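PDB 1QV9: F420-dependent methylenetetrahydromethanopterin dehydrogenase, which catalyses the reversible, coenzyme F420-dependent reduction of methenyl-tetrahydromethanopterin to methylene-tetrahydromethanopterin in methanogenesis from carbon dioxide. Local coordinates for residues 17-22 with 143-148; 101-106 with 118-123; 151-156 with 181-186. One frame throughout, in Å; residues are numbered along the deposited sequence. Where two conformers were deposited one is given.

Interaction 1 of 3, residues 17-22 with 143-148; sequences SMMMDM and DLMKVL
Met18, whose methyl end faces Met145, also lends its carbonyl O to a group of oxygens around Lys10 NZ, where Asp21 OD1 makes a salt bridge, Ser17 O a hydrogen bond and Met18 O a weak one, a grip that ties residues 17-21 to strand 4-10 of the parallel sheet in the alpha/beta domain.

The contact with helix 134-150 is wholly apolar, made by three buried selenomethionines. Met145 reaches across from the helix with CG anti to its backbone N (chi1 -175°) and the chain extended through chi2, bending only at chi3 (-58°), which turns CE. Met18 and Met19 each cross it at about a right angle, and the backbones stay apart, with 8.4 Å between Met19 CA and Met145 CA. Two conformers were deposited for Met18 and for Met19, so the finer distances are doubtful: Met19 CE comes to 3.7 Å from Met145 SE in one of them, and the 3.2 Å between Met18 CE and Met145 CE is tighter than normal van der Waals contact. Met18 and Met145 also pack on Met18 of the second subunit, whose Ser41 OG is hydrogen-bonded to Asp21 OD2, so the cluster lies at a subunit interface. Phe154 of helix 153-169 touches Met19 and Met145. Within the helix that carries Met145, Leu148 N is hydrogen-bonded to Leu144 O at 2.9 Å.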
ATOM      1  N   SER A  17     -10.659 -16.543 -22.686  1.00 17.32           N
ATOM      2  CA  SER A  17     -11.907 -16.885 -23.359  1.00 19.53           C
ATOM      3  C   SER A  17     -13.066 -16.035 -22.831  1.00 20.38           C
ATOM      4  O   SER A  17     -14.021 -15.771 -23.560  1.00 20.57           O
ATOM      5  CB  SER A  17     -12.175 -18.392 -23.293  1.00 21.63           C
ATOM      6  OG  SER A  17     -12.317 -18.856 -21.968  1.00 26.70           O
HETATM    7  N   MSE A  18     -12.990 -15.627 -21.560  0.60 19.81           N
HETATM    8  CA  MSE A  18     -14.036 -14.775 -20.976  0.60 18.50           C
HETATM    9  C   MSE A  18     -14.162 -13.506 -21.806  0.60 18.63           C
HETATM   10  O   MSE A  18     -15.262 -13.113 -22.207  0.60 19.26           O
HETATM   11  CB  MSE A  18     -13.695 -14.327 -19.536  0.60 22.07           C
HETATM   12  CG  MSE A  18     -13.859 -15.376 -18.449  0.60 24.27           C
HETATM   13 SE   MSE A  18     -13.784 -14.606 -16.641  0.60 24.39          SE
HETATM   14  CE  MSE A  18     -14.861 -13.053 -16.937  0.60 24.79           C
HETATM   15  N   MSE A  19     -13.013 -12.877 -22.064  0.60 18.01           N
HETATM   16  CA  MSE A  19     -12.935 -11.593 -22.766  0.60 16.58           C
HETATM   17  C   MSE A  19     -12.738 -11.523 -24.275  0.60 19.43           C
HETATM   18  O   MSE A  19     -13.015 -10.474 -24.864  0.60 17.55           O
HETATM   19  CB  MSE A  19     -11.798 -10.748 -22.150  0.60 18.12           C
HETATM   20  CG  MSE A  19     -12.113 -10.045 -20.819  0.60 16.12           C
HETATM   21 SE   MSE A  19     -12.995  -8.405 -21.167  0.60 22.59          SE
HETATM   22  CE  MSE A  19     -14.140  -8.229 -19.637  0.60 20.34           C
HETATM   23  N   MSE A  20     -12.270 -12.600 -24.890  1.00 18.05           N
HETATM   24  CA  MSE A  20     -11.931 -12.590 -26.325  1.00 17.97           C
HETATM   25  C   MSE A  20     -12.826 -11.849 -27.274  1.00 19.16           C
HETATM   26  O   MSE A  20     -12.328 -11.005 -28.022  1.00 21.77           O
HETATM   27  CB  MSE A  20     -11.651 -14.005 -26.848  1.00 19.66           C
HETATM   28  CG  MSE A  20     -12.790 -14.979 -26.716  1.00 18.32           C
HETATM   29 SE   MSE A  20     -12.192 -16.751 -27.261  1.00 23.87          SE
HETATM   30  CE  MSE A  20     -13.841 -17.642 -27.051  1.00 21.34           C
ATOM     31  N   ASP A  21     -14.139 -12.092 -27.216  1.00 15.78           N
ATOM     32  CA  ASP A  21     -15.006 -11.403 -28.162  1.00 17.05           C
ATOM     33  C   ASP A  21     -15.188  -9.925 -27.824  1.00 17.68           C
ATOM     34  O   ASP A  21     -15.236  -9.069 -28.721  1.00 17.94           O
ATOM     35  CB  ASP A  21     -16.381 -12.089 -28.251  1.00 16.14           C
ATOM     36  CG  ASP A  21     -17.035 -12.303 -26.874  1.00 20.05           C
ATOM     37  OD1 ASP A  21     -16.415 -12.979 -26.028  1.00 22.10           O
ATOM     38  OD2 ASP A  21     -18.160 -11.782 -26.642  1.00 21.17           O
HETATM   39  N   MSE A  22     -15.273  -9.601 -26.540  0.60 16.01           N
HETATM   40  CA  MSE A  22     -15.498  -8.213 -26.180  0.60 18.29           C
HETATM   41  C   MSE A  22     -14.321  -7.297 -26.456  0.60 19.15           C
HETATM   42  O   MSE A  22     -14.501  -6.082 -26.613  0.60 17.95           O
HETATM   43  CB  MSE A  22     -15.957  -8.120 -24.728  0.60 23.45           C
HETATM   44  CG  MSE A  22     -17.279  -8.828 -24.598  0.60 24.80           C
HETATM   45 SE   MSE A  22     -18.064  -8.709 -22.868  0.60 37.51          SE
HETATM   46  CE  MSE A  22     -17.017 -10.001 -21.954  0.60 12.92           C
ATOM     47  N   ASP A 143      -8.381 -11.079 -10.588  1.00 11.22           N
ATOM     48  CA  ASP A 143      -6.965 -10.845 -10.576  1.00 11.78           C
ATOM     49  C   ASP A 143      -6.325 -11.238 -11.901  1.00 11.82           C
ATOM     50  O   ASP A 143      -5.467 -10.487 -12.418  1.00 14.81           O
ATOM     51  CB  ASP A 143      -6.310 -11.613  -9.417  1.00 12.97           C
ATOM     52  CG  ASP A 143      -6.551 -10.941  -8.073  1.00 18.20           C
ATOM     53  OD1 ASP A 143      -6.770  -9.699  -8.024  1.00 17.88           O
ATOM     54  OD2 ASP A 143      -6.514 -11.656  -7.042  1.00 17.26           O
ATOM     55  N   LEU A 144      -6.709 -12.398 -12.435  1.00 11.42           N
ATOM     56  CA  LEU A 144      -6.152 -12.840 -13.715  1.00 12.57           C
ATOM     57  C   LEU A 144      -6.520 -11.858 -14.834  1.00 13.13           C
ATOM     58  O   LEU A 144      -5.665 -11.531 -15.661  1.00 13.29           O
ATOM     59  CB  LEU A 144      -6.641 -14.262 -13.999  1.00 15.87           C
ATOM     60  CG  LEU A 144      -6.277 -14.812 -15.372  1.00 13.67           C
ATOM     61  CD1 LEU A 144      -4.770 -14.858 -15.565  1.00 15.82           C
ATOM     62  CD2 LEU A 144      -6.870 -16.248 -15.504  1.00 18.81           C
HETATM   63  N   MSE A 145      -7.773 -11.372 -14.838  1.00 11.92           N
HETATM   64  CA  MSE A 145      -8.191 -10.403 -15.880  1.00 13.80           C
HETATM   65  C   MSE A 145      -7.339  -9.141 -15.786  1.00 13.60           C
HETATM   66  O   MSE A 145      -6.911  -8.571 -16.825  1.00 13.65           O
HETATM   67  CB  MSE A 145      -9.676 -10.056 -15.705  1.00 13.56           C
HETATM   68  CG  MSE A 145     -10.181  -9.169 -16.822  1.00 12.34           C
HETATM   69 SE   MSE A 145     -12.115  -8.875 -16.596  1.00 18.08          SE
HETATM   70  CE  MSE A 145     -12.650 -10.751 -16.646  1.00 18.02           C
ATOM     71  N   LYS A 146      -7.082  -8.670 -14.565  1.00 12.10           N
ATOM     72  CA  LYS A 146      -6.252  -7.466 -14.407  1.00 10.35           C
ATOM     73  C   LYS A 146      -4.844  -7.742 -14.968  1.00 12.13           C
ATOM     74  O   LYS A 146      -4.245  -6.909 -15.656  1.00 14.26           O
ATOM     75  CB  LYS A 146      -6.178  -7.081 -12.914  1.00 12.63           C
ATOM     76  CG  LYS A 146      -5.219  -5.973 -12.563  1.00 15.37           C
ATOM     77  CD  LYS A 146      -5.477  -4.729 -13.379  1.00 21.74           C
ATOM     78  CE  LYS A 146      -4.591  -3.598 -12.898  1.00 25.28           C
ATOM     79  NZ  LYS A 146      -4.740  -2.378 -13.703  1.00 42.60           N
ATOM     80  N   VAL A 147      -4.292  -8.913 -14.650  1.00 11.84           N
ATOM     81  CA  VAL A 147      -2.969  -9.240 -15.172  1.00 11.76           C
ATOM     82  C   VAL A 147      -2.962  -9.268 -16.698  1.00 10.01           C
ATOM     83  O   VAL A 147      -2.120  -8.612 -17.326  1.00 13.84           O
ATOM     84  CB  VAL A 147      -2.517 -10.623 -14.625  1.00 12.08           C
ATOM     85  CG1 VAL A 147      -1.229 -11.116 -15.380  1.00 14.26           C
ATOM     86  CG2 VAL A 147      -2.260 -10.519 -13.135  1.00 15.03           C
ATOM     87  N   LEU A 148      -3.885 -10.007 -17.295  1.00 11.34           N
ATOM     88  CA  LEU A 148      -3.882 -10.130 -18.764  1.00 12.64           C
ATOM     89  C   LEU A 148      -4.140  -8.796 -19.466  1.00 13.17           C
ATOM     90  O   LEU A 148      -3.607  -8.544 -20.563  1.00 14.45           O
ATOM     91  CB  LEU A 148      -4.892 -11.202 -19.209  1.00 14.19           C
ATOM     92  CG  LEU A 148      -4.577 -12.588 -18.621  1.00 14.52           C
ATOM     93  CD1 LEU A 148      -5.607 -13.569 -19.093  1.00 17.15           C
ATOM     94  CD2 LEU A 148      -3.183 -13.057 -19.093  1.00 19.06           C
TER

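Interaction 2 of 3, residues 101-106 with 118-123; sequences PGLKVK and LVKPDA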
ATOM      1  N   PRO A 101      -1.077 -26.016 -21.420  1.00 21.35           N
ATOM      2  CA  PRO A 101      -1.242 -27.448 -21.719  1.00 25.49           C
ATOM      3  C   PRO A 101      -1.530 -27.716 -23.207  1.00 23.89           C
ATOM      4  O   PRO A 101      -1.318 -28.818 -23.700  1.00 24.72           O
ATOM      5  CB  PRO A 101      -2.405 -27.842 -20.818  1.00 24.78           C
ATOM      6  CG  PRO A 101      -2.212 -26.943 -19.627  1.00 25.23           C
ATOM      7  CD  PRO A 101      -1.898 -25.631 -20.255  1.00 22.54           C
ATOM      8  N   GLY A 102      -2.038 -26.720 -23.925  1.00 18.70           N
ATOM      9  CA  GLY A 102      -2.288 -26.875 -25.342  1.00 19.71           C
ATOM     10  C   GLY A 102      -1.002 -27.068 -26.150  1.00 20.63           C
ATOM     11  O   GLY A 102      -1.084 -27.533 -27.293  1.00 22.49           O
ATOM     12  N   LEU A 103       0.162 -26.705 -25.595  1.00 18.94           N
ATOM     13  CA  LEU A 103       1.430 -26.872 -26.330  1.00 21.80           C
ATOM     14  C   LEU A 103       1.625 -28.307 -26.769  1.00 24.02           C
ATOM     15  O   LEU A 103       2.254 -28.569 -27.798  1.00 25.90           O
ATOM     16  CB  LEU A 103       2.619 -26.442 -25.473  1.00 23.15           C
ATOM     17  CG  LEU A 103       2.716 -24.924 -25.349  1.00 26.15           C
ATOM     18  CD1 LEU A 103       3.698 -24.569 -24.226  1.00 32.94           C
ATOM     19  CD2 LEU A 103       3.141 -24.320 -26.679  1.00 30.48           C
ATOM     20  N   LYS A 104       1.104 -29.227 -25.972  1.00 25.73           N
ATOM     21  CA  LYS A 104       1.190 -30.659 -26.276  1.00 29.76           C
ATOM     22  C   LYS A 104       0.556 -31.040 -27.618  1.00 29.75           C
ATOM     23  O   LYS A 104       0.955 -32.034 -28.238  1.00 27.45           O
ATOM     24  CB  LYS A 104       0.503 -31.463 -25.171  1.00 28.63           C
ATOM     25  CG  LYS A 104       1.240 -31.452 -23.837  1.00 37.35           C
ATOM     26  CD  LYS A 104       0.411 -32.072 -22.726  1.00 37.62           C
ATOM     27  CE  LYS A 104      -0.695 -31.112 -22.274  1.00 34.17           C
ATOM     28  NZ  LYS A 104      -1.692 -31.765 -21.415  1.00 44.80           N
ATOM     29  N   VAL A 105      -0.435 -30.280 -28.080  1.00 22.78           N
ATOM     30  CA  VAL A 105      -1.096 -30.611 -29.339  1.00 21.53           C
ATOM     31  C   VAL A 105      -0.925 -29.567 -30.438  1.00 19.10           C
ATOM     32  O   VAL A 105      -1.716 -29.465 -31.368  1.00 22.50           O
ATOM     33  CB  VAL A 105      -2.605 -30.937 -29.110  1.00 24.78           C
ATOM     34  CG1 VAL A 105      -2.728 -32.207 -28.299  1.00 19.25           C
ATOM     35  CG2 VAL A 105      -3.307 -29.791 -28.347  1.00 21.73           C
ATOM     36  N   LYS A 106       0.147 -28.799 -30.333  1.00 20.65           N
ATOM     37  CA  LYS A 106       0.440 -27.789 -31.315  1.00 23.14           C
ATOM     38  C   LYS A 106       0.583 -28.450 -32.696  1.00 22.61           C
ATOM     39  O   LYS A 106       0.035 -27.966 -33.689  1.00 22.36           O
ATOM     40  CB  LYS A 106       1.749 -27.083 -30.919  1.00 28.75           C
ATOM     41  CG  LYS A 106       1.990 -25.769 -31.608  1.00 36.04           C
ATOM     42  CD  LYS A 106       3.237 -25.048 -31.040  1.00 40.44           C
ATOM     43  CE  LYS A 106       4.533 -25.596 -31.635  1.00 40.61           C
ATOM     44  NZ  LYS A 106       4.578 -25.563 -33.131  1.00 43.11           N
ATOM     45  N   LEU A 118      -2.140 -19.621 -27.650  1.00 16.31           N
ATOM     46  CA  LEU A 118      -1.976 -20.285 -26.362  1.00 14.30           C
ATOM     47  C   LEU A 118      -1.401 -19.271 -25.379  1.00 18.11           C
ATOM     48  O   LEU A 118      -0.327 -18.739 -25.595  1.00 17.63           O
ATOM     49  CB  LEU A 118      -1.045 -21.488 -26.504  1.00 16.97           C
ATOM     50  CG  LEU A 118      -1.604 -22.533 -27.485  1.00 17.52           C
ATOM     51  CD1 LEU A 118      -0.641 -23.707 -27.553  1.00 19.28           C
ATOM     52  CD2 LEU A 118      -2.987 -23.035 -26.989  1.00 19.05           C
ATOM     53  N   VAL A 119      -2.129 -18.985 -24.301  1.00 15.64           N
ATOM     54  CA  VAL A 119      -1.710 -17.989 -23.341  1.00 15.47           C
ATOM     55  C   VAL A 119      -1.167 -18.682 -22.098  1.00 15.01           C
ATOM     56  O   VAL A 119      -1.936 -19.160 -21.238  1.00 15.97           O
ATOM     57  CB  VAL A 119      -2.930 -17.079 -23.004  1.00 15.89           C
ATOM     58  CG1 VAL A 119      -2.519 -15.942 -22.076  1.00 15.82           C
ATOM     59  CG2 VAL A 119      -3.472 -16.501 -24.312  1.00 16.64           C
ATOM     60  N   LYS A 120       0.162 -18.737 -21.987  1.00 15.42           N
ATOM     61  CA  LYS A 120       0.752 -19.448 -20.847  1.00 18.12           C
ATOM     62  C   LYS A 120       0.411 -18.847 -19.482  1.00 15.34           C
ATOM     63  O   LYS A 120       0.215 -19.553 -18.511  1.00 18.24           O
ATOM     64  CB  LYS A 120       2.278 -19.623 -21.040  1.00 19.00           C
ATOM     65  CG  LYS A 120       2.584 -20.333 -22.346  1.00 24.07           C
ATOM     66  CD  LYS A 120       4.076 -20.672 -22.540  1.00 24.37           C
ATOM     67  CE  LYS A 120       4.431 -21.912 -21.743  1.00 28.08           C
ATOM     68  NZ  LYS A 120       5.861 -22.306 -21.945  1.00 29.44           N
ATOM     69  N   PRO A 121       0.312 -17.511 -19.395  1.00 15.59           N
ATOM     70  CA  PRO A 121      -0.032 -16.992 -18.063  1.00 16.52           C
ATOM     71  C   PRO A 121      -1.517 -17.161 -17.647  1.00 14.96           C
ATOM     72  O   PRO A 121      -1.878 -16.794 -16.512  1.00 17.27           O
ATOM     73  CB  PRO A 121       0.347 -15.512 -18.112  1.00 17.75           C
ATOM     74  CG  PRO A 121       0.721 -15.216 -19.545  1.00 23.23           C
ATOM     75  CD  PRO A 121       0.974 -16.510 -20.248  1.00 15.97           C
ATOM     76  N   ASP A 122      -2.352 -17.709 -18.532  1.00 15.67           N
ATOM     77  CA  ASP A 122      -3.787 -17.910 -18.230  1.00 16.15           C
ATOM     78  C   ASP A 122      -3.852 -19.208 -17.457  1.00 16.10           C
ATOM     79  O   ASP A 122      -4.272 -20.253 -17.971  1.00 20.40           O
ATOM     80  CB  ASP A 122      -4.562 -18.025 -19.546  1.00 18.39           C
ATOM     81  CG  ASP A 122      -6.000 -17.602 -19.421  1.00 19.56           C
ATOM     82  OD1 ASP A 122      -6.594 -17.870 -18.351  1.00 20.03           O
ATOM     83  OD2 ASP A 122      -6.553 -17.031 -20.404  1.00 17.61           O
ATOM     84  N   ALA A 123      -3.471 -19.105 -16.196  1.00 17.33           N
ATOM     85  CA  ALA A 123      -3.307 -20.266 -15.325  1.00 15.16           C
ATOM     86  C   ALA A 123      -4.526 -20.905 -14.694  1.00 17.35           C
ATOM     87  O   ALA A 123      -5.450 -20.234 -14.272  1.00 17.25           O
ATOM     88  CB  ALA A 123      -2.332 -19.870 -14.211  1.00 17.74           C
TER
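Apolar packing carries this contact, with Leu118 at its middle. Its CD1 lies 3.7 Å from Gly102 C and equally close to Leu103 N, so the methyl rests against the peptide joining those two residues. A CB on Gly102 would point at Leu118 and run into its CD2, consistent with a glycine at this place. Leu103 adds a side-chain contact, its CD2 standing 3.9 Å from Leu118 CD1.

A second apolar touch involves the aliphatic part of a lysine. Lys120 bends at chi3 (79°), which carries its end over to Leu103, and the two side chains meet at about a right angle with Lys120 CE 3.7 Å from Leu103 CD1. Beyond that carbon, Lys120 NZ has a long, weak ion pair with Glu211.

Backbone hydrogen bonds shape each side separately. Val105 N bonds to Gly102 O at 2.9 Å in the 3-10 turn leading to helix 106-111, where Val105 is the N-cap. Across the way, Asp122 N bonds to Val119 O at 3.1 Å in a type I turn from Val119 to Asp122, at the end of strand 115-119. The Asp122 carboxylate then accepts bonds from Gly15 N and Thr16 N.

The contact lies within the beta-alpha-beta crossover formed by strand 94-99, helix 106-111 and strand 115-119; Leu103 and Lys120 both reach Val182 on the neighbouring strand 180-183, the outermost within the chain.

Interaction 3 of 3, residues 151-156 with 181-186; sequences TGVFRV and LVIDRN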
ATOM      1  N   THR A 151      -0.965  -5.977 -18.437  1.00 13.47           N
ATOM      2  CA  THR A 151       0.378  -6.321 -18.955  1.00 13.42           C
ATOM      3  C   THR A 151       0.407  -6.178 -20.472  1.00 15.30           C
ATOM      4  O   THR A 151       1.498  -6.180 -21.074  1.00 16.89           O
ATOM      5  CB  THR A 151       0.761  -7.772 -18.616  1.00 13.76           C
ATOM      6  OG1 THR A 151      -0.191  -8.653 -19.218  1.00 14.98           O
ATOM      7  CG2 THR A 151       0.853  -7.947 -17.079  1.00 15.33           C
ATOM      8  N   GLY A 152      -0.769  -6.048 -21.086  1.00 14.41           N
ATOM      9  CA  GLY A 152      -0.822  -5.924 -22.535  1.00 16.01           C
ATOM     10  C   GLY A 152      -1.094  -7.217 -23.274  1.00 18.79           C
ATOM     11  O   GLY A 152      -1.177  -7.221 -24.510  1.00 17.41           O
ATOM     12  N   VAL A 153      -1.265  -8.334 -22.552  1.00 14.53           N
ATOM     13  CA  VAL A 153      -1.544  -9.589 -23.228  1.00 15.20           C
ATOM     14  C   VAL A 153      -2.838  -9.517 -24.055  1.00 16.05           C
ATOM     15  O   VAL A 153      -2.896 -10.056 -25.161  1.00 15.53           O
ATOM     16  CB  VAL A 153      -1.651 -10.776 -22.214  1.00 15.58           C
ATOM     17  CG1 VAL A 153      -2.255 -12.025 -22.884  1.00 16.73           C
ATOM     18  CG2 VAL A 153      -0.262 -11.061 -21.654  1.00 17.69           C
ATOM     19  N   PHE A 154      -3.878  -8.855 -23.518  1.00 16.80           N
ATOM     20  CA  PHE A 154      -5.132  -8.764 -24.261  1.00 14.43           C
ATOM     21  C   PHE A 154      -4.960  -7.918 -25.533  1.00 13.74           C
ATOM     22  O   PHE A 154      -5.746  -8.101 -26.469  1.00 16.38           O
ATOM     23  CB  PHE A 154      -6.259  -8.168 -23.377  1.00 14.65           C
ATOM     24  CG  PHE A 154      -6.887  -9.161 -22.412  1.00 14.56           C
ATOM     25  CD1 PHE A 154      -7.585  -8.696 -21.314  1.00 15.36           C
ATOM     26  CD2 PHE A 154      -6.778 -10.520 -22.607  1.00 18.19           C
ATOM     27  CE1 PHE A 154      -8.182  -9.577 -20.411  1.00 15.23           C
ATOM     28  CE2 PHE A 154      -7.377 -11.419 -21.687  1.00 15.41           C
ATOM     29  CZ  PHE A 154      -8.069 -10.926 -20.610  1.00 15.42           C
ATOM     30  N   ARG A 155      -3.991  -7.008 -25.547  1.00 16.20           N
ATOM     31  CA  ARG A 155      -3.801  -6.213 -26.762  1.00 17.41           C
ATOM     32  C   ARG A 155      -3.218  -7.113 -27.848  1.00 17.14           C
ATOM     33  O   ARG A 155      -3.489  -6.917 -29.032  1.00 17.84           O
ATOM     34  CB  ARG A 155      -2.891  -4.990 -26.536  1.00 16.51           C
ATOM     35  CG  ARG A 155      -3.253  -3.820 -27.490  1.00 19.84           C
ATOM     36  CD  ARG A 155      -2.345  -2.648 -27.339  1.00 20.14           C
ATOM     37  NE  ARG A 155      -2.240  -2.125 -25.978  1.00 20.50           N
ATOM     38  CZ  ARG A 155      -3.149  -1.362 -25.390  1.00 16.98           C
ATOM     39  NH1 ARG A 155      -2.951  -0.950 -24.160  1.00 20.84           N
ATOM     40  NH2 ARG A 155      -4.234  -1.003 -26.040  1.00 23.68           N
ATOM     41  N   VAL A 156      -2.398  -8.097 -27.480  1.00 15.24           N
ATOM     42  CA  VAL A 156      -1.855  -9.019 -28.476  1.00 15.58           C
ATOM     43  C   VAL A 156      -3.019  -9.812 -29.114  1.00 17.75           C
ATOM     44  O   VAL A 156      -3.061 -10.063 -30.329  1.00 17.93           O
ATOM     45  CB  VAL A 156      -0.891 -10.040 -27.824  1.00 17.03           C
ATOM     46  CG1 VAL A 156      -0.361 -11.007 -28.855  1.00 19.61           C
ATOM     47  CG2 VAL A 156       0.284  -9.294 -27.157  1.00 17.67           C
ATOM     48  N   LEU A 181       0.193 -18.511 -32.263  1.00 18.19           N
ATOM     49  CA  LEU A 181       0.836 -17.709 -31.231  1.00 18.93           C
ATOM     50  C   LEU A 181       0.910 -18.364 -29.882  1.00 18.27           C
ATOM     51  O   LEU A 181      -0.039 -19.001 -29.446  1.00 20.88           O
ATOM     52  CB  LEU A 181       0.091 -16.383 -31.040  1.00 20.52           C
ATOM     53  CG  LEU A 181       0.037 -15.389 -32.188  1.00 24.36           C
ATOM     54  CD1 LEU A 181      -0.820 -14.207 -31.772  1.00 25.89           C
ATOM     55  CD2 LEU A 181       1.463 -14.920 -32.551  1.00 25.96           C
ATOM     56  N   VAL A 182       2.052 -18.191 -29.226  1.00 18.03           N
ATOM     57  CA  VAL A 182       2.239 -18.703 -27.874  1.00 16.99           C
ATOM     58  C   VAL A 182       2.718 -17.487 -27.098  1.00 18.59           C
ATOM     59  O   VAL A 182       3.805 -16.931 -27.348  1.00 19.28           O
ATOM     60  CB  VAL A 182       3.284 -19.835 -27.823  1.00 20.87           C
ATOM     61  CG1 VAL A 182       3.474 -20.285 -26.418  1.00 21.07           C
ATOM     62  CG2 VAL A 182       2.833 -21.001 -28.676  1.00 24.88           C
ATOM     63  N   ILE A 183       1.889 -17.068 -26.152  1.00 14.51           N
ATOM     64  CA  ILE A 183       2.161 -15.875 -25.374  1.00 16.61           C
ATOM     65  C   ILE A 183       2.664 -16.160 -23.978  1.00 17.95           C
ATOM     66  O   ILE A 183       2.134 -17.025 -23.256  1.00 16.77           O
ATOM     67  CB  ILE A 183       0.862 -15.011 -25.264  1.00 17.86           C
ATOM     68  CG1 ILE A 183       0.386 -14.630 -26.676  1.00 14.91           C
ATOM     69  CG2 ILE A 183       1.095 -13.762 -24.372  1.00 16.63           C
ATOM     70  CD1 ILE A 183      -1.021 -14.004 -26.712  1.00 19.49           C
ATOM     71  N   ASP A 184       3.705 -15.434 -23.615  1.00 16.26           N
ATOM     72  CA  ASP A 184       4.263 -15.517 -22.283  1.00 17.91           C
ATOM     73  C   ASP A 184       5.025 -14.268 -21.916  1.00 13.60           C
ATOM     74  O   ASP A 184       4.962 -13.253 -22.637  1.00 16.92           O
ATOM     75  CB  ASP A 184       5.097 -16.789 -22.103  1.00 18.35           C
ATOM     76  CG  ASP A 184       6.419 -16.780 -22.891  1.00 24.35           C
ATOM     77  OD1 ASP A 184       6.752 -15.769 -23.543  1.00 23.26           O
ATOM     78  OD2 ASP A 184       7.132 -17.811 -22.846  1.00 29.72           O
ATOM     79  N   ARG A 185       5.699 -14.310 -20.769  1.00 17.70           N
ATOM     80  CA  ARG A 185       6.470 -13.186 -20.278  1.00 16.84           C
ATOM     81  C   ARG A 185       7.351 -12.532 -21.347  1.00 14.40           C
ATOM     82  O   ARG A 185       7.350 -11.300 -21.509  1.00 15.98           O
ATOM     83  CB  ARG A 185       7.322 -13.675 -19.097  1.00 19.50           C
ATOM     84  CG  ARG A 185       8.216 -12.629 -18.498  1.00 24.68           C
ATOM     85  CD  ARG A 185       9.666 -13.016 -18.514  1.00 25.77           C
ATOM     86  NE  ARG A 185       9.968 -14.321 -17.930  1.00 18.67           N
ATOM     87  CZ  ARG A 185      11.080 -14.986 -18.244  1.00 20.04           C
ATOM     88  NH1 ARG A 185      11.344 -16.164 -17.701  1.00 21.57           N
ATOM     89  NH2 ARG A 185      11.906 -14.481 -19.141  1.00 21.88           N
ATOM     90  N   ASN A 186       8.064 -13.346 -22.123  1.00 17.61           N
ATOM     91  CA  ASN A 186       8.950 -12.770 -23.122  1.00 17.17           C
ATOM     92  C   ASN A 186       8.283 -12.105 -24.303  1.00 16.94           C
ATOM     93  O   ASN A 186       8.911 -11.319 -25.006  1.00 19.19           O
ATOM     94  CB  ASN A 186       9.982 -13.797 -23.593  1.00 19.12           C
ATOM     95  CG  ASN A 186      11.072 -14.047 -22.532  1.00 20.18           C
ATOM     96  OD1 ASN A 186      11.280 -13.215 -21.626  1.00 21.24           O
ATOM     97  ND2 ASN A 186      11.775 -15.185 -22.648  1.00 23.61           N
TER
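Ile183 meets helix 153-169 with both its methyls. CD1 lies 3.7 Å from Val156 CG1, and these two side chains run past each other in opposite directions. The gamma-branch methyl CG2 goes to Val153 instead, at 4.1 Å from Val153 CG1 and just as near Val153 CG2, so it sits against the fork of that valine. This division follows from the isoleucine's first torsion (chi1 -59°), which sets CG1 anti to the carbonyl carbon and CG2 anti to the backbone N. At one margin Leu181 CD1 comes only within 4.4 Å of Val156 CG1. Cutting Ile183 back to an alanine would probably open a gap beside both valines, since both methyls that reach them would be gone.

Next outward, Val153 is flanked by Leu148, Leu207 and Val119. Gly152 lies between the two helices: with phi at 97° it leaves the end of helix 134-150 and serves as N-cap of helix 153-169, and a side chain there would jam against the preceding carbonyl O.

Farther out, Arg155 forms salt bridges with Glu193 and with Asp133 of the second subunit, while Arg185 pairs with Glu208 and with Glu219 of the third subunit, which also accepts a hydrogen bond from Asn186 ND2.

The arrangement is a helix packed against the outermost strand, within this chain, of the parallel sheet of an alpha/beta domain; strands 115-119 and 180-183 are adjacent and parallel, joined by a crossover connection with two helices, 134-150 and 153-169, between them.

Interactions 2 and 3 meet at the adjacent strands 115-119 and 180-183: Leu118 O is 2.8 Å from Ile183 N and Leu118 N 2.8 Å from Leu181 O, probable hydrogen bonds between the two, and their centres lie about 12 Å apart. Interaction 1 joins interaction 3 at the turn where helix 134-150 gives way to helix 153-169, with Leu148 O 3.0 Å from Phe154 N; both also touch the second subunit. Interactions 1 and 2, with centres about 15 Å apart, meet at Asp122 and its neighbours: Asp122 OD1 packs 3.3 Å from Leu144 CD2, and Pro121 O lies 3.6 Å from Leu144 CD1.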